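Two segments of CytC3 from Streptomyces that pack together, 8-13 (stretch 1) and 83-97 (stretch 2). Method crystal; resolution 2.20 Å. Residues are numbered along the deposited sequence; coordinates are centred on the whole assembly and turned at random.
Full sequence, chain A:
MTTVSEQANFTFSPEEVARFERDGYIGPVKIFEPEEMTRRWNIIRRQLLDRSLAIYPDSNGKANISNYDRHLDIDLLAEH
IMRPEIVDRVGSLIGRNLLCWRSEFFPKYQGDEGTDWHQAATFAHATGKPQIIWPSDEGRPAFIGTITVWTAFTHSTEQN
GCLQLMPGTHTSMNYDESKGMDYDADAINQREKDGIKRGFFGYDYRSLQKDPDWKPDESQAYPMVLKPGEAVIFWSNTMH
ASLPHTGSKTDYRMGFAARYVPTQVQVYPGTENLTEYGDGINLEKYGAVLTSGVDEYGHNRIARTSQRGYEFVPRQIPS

Stretch 1, residues 8-13: ANFTFS
Stretch 2 83-97: RPEIVDRVGSLIGRN

How do the two backbones meet? Residues 8-13 run without regular helix or strand, mostly extended (Thr11 phi/psi -60/144, Phe12 -75/153), but Phe10 turns at -125/22. They lie along the helix that begins at Pro84, with Thr11 CA 4.8 Å from Asp88 CA. The chain ascends with the helix: Phe10 meets Pro84, Glu85 and Asp88, while Phe12 reaches Arg89, Ser92 and Leu93. Together they bury 536 Å².

What fixes the register? Two backbone amides use helix side chains as acceptors. Asp88, chi1 m, points toward the segment, and its OD2 accepts from Phe10 N at 3.0 Å. One turn on, Ser92, also m, accepts from Phe12 N at its OG (2.9 Å, 159°); that hydroxyl donates to Asp88 O at 2.7 Å, so the short side chain serves both backbones.

How are the aromatic rings seated? Phe10, chi1 -67° and chi2 -78°, sets a ring face over Glu85 CG, 3.6 Å from the centroid, and its CD2 lies 3.8 Å from Pro84 CB. Buried Phe12 (-83°, -50°) receives Arg89 CG over one face, 3.7 Å from its centroid, while Leu93 CD1 approaches the ring edge, 3.4 Å from Phe12 CD2. Arg89 (m, t, then chi3 -105°, between wells) folds back so that NE donates to Glu85 O at 2.7 Å; its CG, over Phe12, also lies 3.0 Å from Phe10 O, and a guanidinium face meets Phe10 CD1.

What orders Thr11, which separates the two phenylalanines in sequence? Asn9, chi1 t, reaches its amide forward along the chain: OD1 accepts from Thr11 N at 2.6 Å and from Thr11 OG1 at 2.9 Å. Thr11 is m, placing CG2 2.9 Å from Ser92 OG. From beyond Gly95, whose positive phi (110°) suits glycine, Arg96 (m, p, t) extends NH2 to Thr11 OG1 in a weak 3.5 Å hydrogen bond.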

# COMPACT_ATOMS: atom_id res chain seq x y z
N ALA A 8 -24.21 -2.37 0.87
CA ALA A 8 -23.08 -2.58 1.82
C ALA A 8 -22.17 -1.35 1.83
O ALA A 8 -21.89 -0.76 0.79
CB ALA A 8 -22.28 -3.82 1.43
N ASN A 9 -21.69 -0.99 3.01
CA ASN A 9 -20.82 0.16 3.20
C ASN A 9 -19.74 -0.21 4.21
O ASN A 9 -20.02 -0.94 5.17
CB ASN A 9 -21.67 1.33 3.71
CG ASN A 9 -20.84 2.53 4.09
OD1 ASN A 9 -20.01 2.47 4.98
ND2 ASN A 9 -21.09 3.65 3.41
N PHE A 10 -18.52 0.27 4.01
CA PHE A 10 -17.44 -0.04 4.94
C PHE A 10 -16.76 1.20 5.51
O PHE A 10 -15.62 1.15 5.98
CB PHE A 10 -16.41 -0.95 4.27
CG PHE A 10 -16.94 -2.32 3.96
CD1 PHE A 10 -17.06 -3.27 4.97
CD2 PHE A 10 -17.38 -2.64 2.68
CE1 PHE A 10 -17.61 -4.52 4.70
CE2 PHE A 10 -17.93 -3.89 2.41
CZ PHE A 10 -18.04 -4.83 3.42
N THR A 11 -17.47 2.32 5.48
CA THR A 11 -16.98 3.59 6.00
C THR A 11 -16.67 3.44 7.48
O THR A 11 -17.37 2.72 8.19
CB THR A 11 -18.03 4.70 5.83
OG1 THR A 11 -18.36 4.84 4.44
CG2 THR A 11 -17.50 6.03 6.36
N PHE A 12 -15.63 4.10 7.96
CA PHE A 12 -15.30 4.02 9.38
C PHE A 12 -16.29 4.86 10.19
O PHE A 12 -16.86 5.82 9.69
CB PHE A 12 -13.89 4.55 9.65
CG PHE A 12 -12.81 3.55 9.42
CD1 PHE A 12 -12.88 2.28 9.98
CD2 PHE A 12 -11.68 3.90 8.68
CE1 PHE A 12 -11.84 1.37 9.81
CE2 PHE A 12 -10.63 3.00 8.51
CZ PHE A 12 -10.71 1.73 9.08
N SER A 13 -16.47 4.48 11.45
CA SER A 13 -17.36 5.20 12.33
C SER A 13 -16.59 6.44 12.78
O SER A 13 -15.37 6.50 12.61
CB SER A 13 -17.69 4.35 13.56
OG SER A 13 -16.55 4.19 14.38
N ARG A 83 -11.33 -3.10 -3.74
CA ARG A 83 -12.23 -3.58 -2.69
C ARG A 83 -12.89 -2.53 -1.79
O ARG A 83 -12.23 -1.69 -1.20
CB ARG A 83 -11.50 -4.60 -1.82
CG ARG A 83 -11.63 -6.01 -2.35
CD ARG A 83 -13.01 -6.53 -2.01
NE ARG A 83 -13.43 -7.58 -2.93
CZ ARG A 83 -14.44 -8.41 -2.69
NH1 ARG A 83 -15.13 -8.32 -1.56
NH2 ARG A 83 -14.74 -9.35 -3.58
N PRO A 84 -14.23 -2.58 -1.69
CA PRO A 84 -14.99 -1.65 -0.86
C PRO A 84 -14.49 -1.71 0.58
O PRO A 84 -14.41 -0.68 1.27
CB PRO A 84 -16.42 -2.17 -0.99
CG PRO A 84 -16.45 -2.72 -2.37
CD PRO A 84 -15.14 -3.46 -2.46
N GLU A 85 -14.16 -2.92 1.02
CA GLU A 85 -13.65 -3.13 2.38
C GLU A 85 -12.38 -2.31 2.61
O GLU A 85 -12.04 -1.98 3.75
CB GLU A 85 -13.38 -4.62 2.62
CG GLU A 85 -14.65 -5.47 2.55
CD GLU A 85 -14.98 -5.96 1.15
OE1 GLU A 85 -14.62 -5.29 0.16
OE2 GLU A 85 -15.61 -7.02 1.04
N ILE A 86 -11.67 -1.99 1.53
CA ILE A 86 -10.48 -1.17 1.66
C ILE A 86 -10.80 0.29 1.34
O ILE A 86 -10.58 1.18 2.16
CB ILE A 86 -9.35 -1.65 0.72
CG1 ILE A 86 -8.78 -2.98 1.21
CG2 ILE A 86 -8.24 -0.61 0.66
CD1 ILE A 86 -7.68 -3.54 0.31
N VAL A 87 -11.32 0.51 0.14
CA VAL A 87 -11.66 1.85 -0.34
C VAL A 87 -12.62 2.65 0.54
O VAL A 87 -12.38 3.83 0.78
CB VAL A 87 -12.23 1.76 -1.78
CG1 VAL A 87 -12.77 3.12 -2.21
CG2 VAL A 87 -11.14 1.30 -2.73
N ASP A 88 -13.69 2.04 1.03
CA ASP A 88 -14.60 2.79 1.89
C ASP A 88 -13.89 3.23 3.17
O ASP A 88 -14.14 4.32 3.69
CB ASP A 88 -15.83 1.96 2.28
CG ASP A 88 -16.73 1.65 1.10
OD1 ASP A 88 -16.63 2.34 0.07
OD2 ASP A 88 -17.56 0.72 1.23
N ARG A 89 -12.99 2.39 3.68
CA ARG A 89 -12.28 2.73 4.90
C ARG A 89 -11.22 3.81 4.67
O ARG A 89 -11.12 4.75 5.45
CB ARG A 89 -11.67 1.48 5.54
CG ARG A 89 -12.71 0.65 6.29
CD ARG A 89 -12.11 -0.51 7.08
NE ARG A 89 -12.36 -1.78 6.42
CZ ARG A 89 -13.02 -2.80 6.96
NH1 ARG A 89 -13.51 -2.72 8.19
NH2 ARG A 89 -13.20 -3.90 6.26
N VAL A 90 -10.45 3.68 3.60
CA VAL A 90 -9.44 4.69 3.31
C VAL A 90 -10.15 6.02 3.04
O VAL A 90 -9.73 7.07 3.52
CB VAL A 90 -8.60 4.32 2.07
CG1 VAL A 90 -7.65 5.46 1.73
CG2 VAL A 90 -7.81 3.05 2.35
N GLY A 91 -11.25 5.94 2.29
CA GLY A 91 -12.03 7.12 1.94
C GLY A 91 -12.53 7.88 3.15
O GLY A 91 -12.66 9.10 3.11
N SER A 92 -12.84 7.17 4.23
CA SER A 92 -13.31 7.81 5.45
C SER A 92 -12.17 8.62 6.08
O SER A 92 -12.41 9.49 6.91
CB SER A 92 -13.76 6.76 6.47
OG SER A 92 -14.63 5.82 5.88
N LEU A 93 -10.94 8.33 5.67
CA LEU A 93 -9.77 9.00 6.22
C LEU A 93 -9.24 10.16 5.41
O LEU A 93 -8.95 11.22 5.95
CB LEU A 93 -8.65 7.98 6.44
CG LEU A 93 -8.60 7.14 7.72
CD1 LEU A 93 -9.97 6.79 8.21
CD2 LEU A 93 -7.79 5.88 7.43
N ILE A 94 -9.09 9.96 4.10
CA ILE A 94 -8.55 11.02 3.26
C ILE A 94 -9.42 11.45 2.08
O ILE A 94 -8.95 12.15 1.18
CB ILE A 94 -7.15 10.63 2.74
CG1 ILE A 94 -7.23 9.31 1.96
CG2 ILE A 94 -6.19 10.47 3.92
CD1 ILE A 94 -5.93 8.94 1.28
N GLY A 95 -10.69 11.03 2.08
CA GLY A 95 -11.59 11.43 1.01
C GLY A 95 -12.00 10.36 0.02
O GLY A 95 -11.26 9.42 -0.24
N ARG A 96 -13.20 10.52 -0.55
CA ARG A 96 -13.73 9.55 -1.50
C ARG A 96 -13.16 9.63 -2.91
O ARG A 96 -13.38 8.73 -3.72
CB ARG A 96 -15.25 9.62 -1.56
CG ARG A 96 -15.93 8.78 -0.50
CD ARG A 96 -15.64 9.29 0.89
NE ARG A 96 -16.31 8.49 1.91
CZ ARG A 96 -16.39 8.83 3.19
NH1 ARG A 96 -15.84 9.96 3.62
NH2 ARG A 96 -17.02 8.03 4.05
N ASN A 97 -12.44 10.70 -3.23
CA ASN A 97 -11.83 10.79 -4.55
C ASN A 97 -10.44 10.18 -4.35
O ASN A 97 -9.45 10.89 -4.21
CB ASN A 97 -11.73 12.25 -5.01
CG ASN A 97 -13.11 12.88 -5.24
OD1 ASN A 97 -14.00 12.25 -5.80
ND2 ASN A 97 -13.27 14.12 -4.81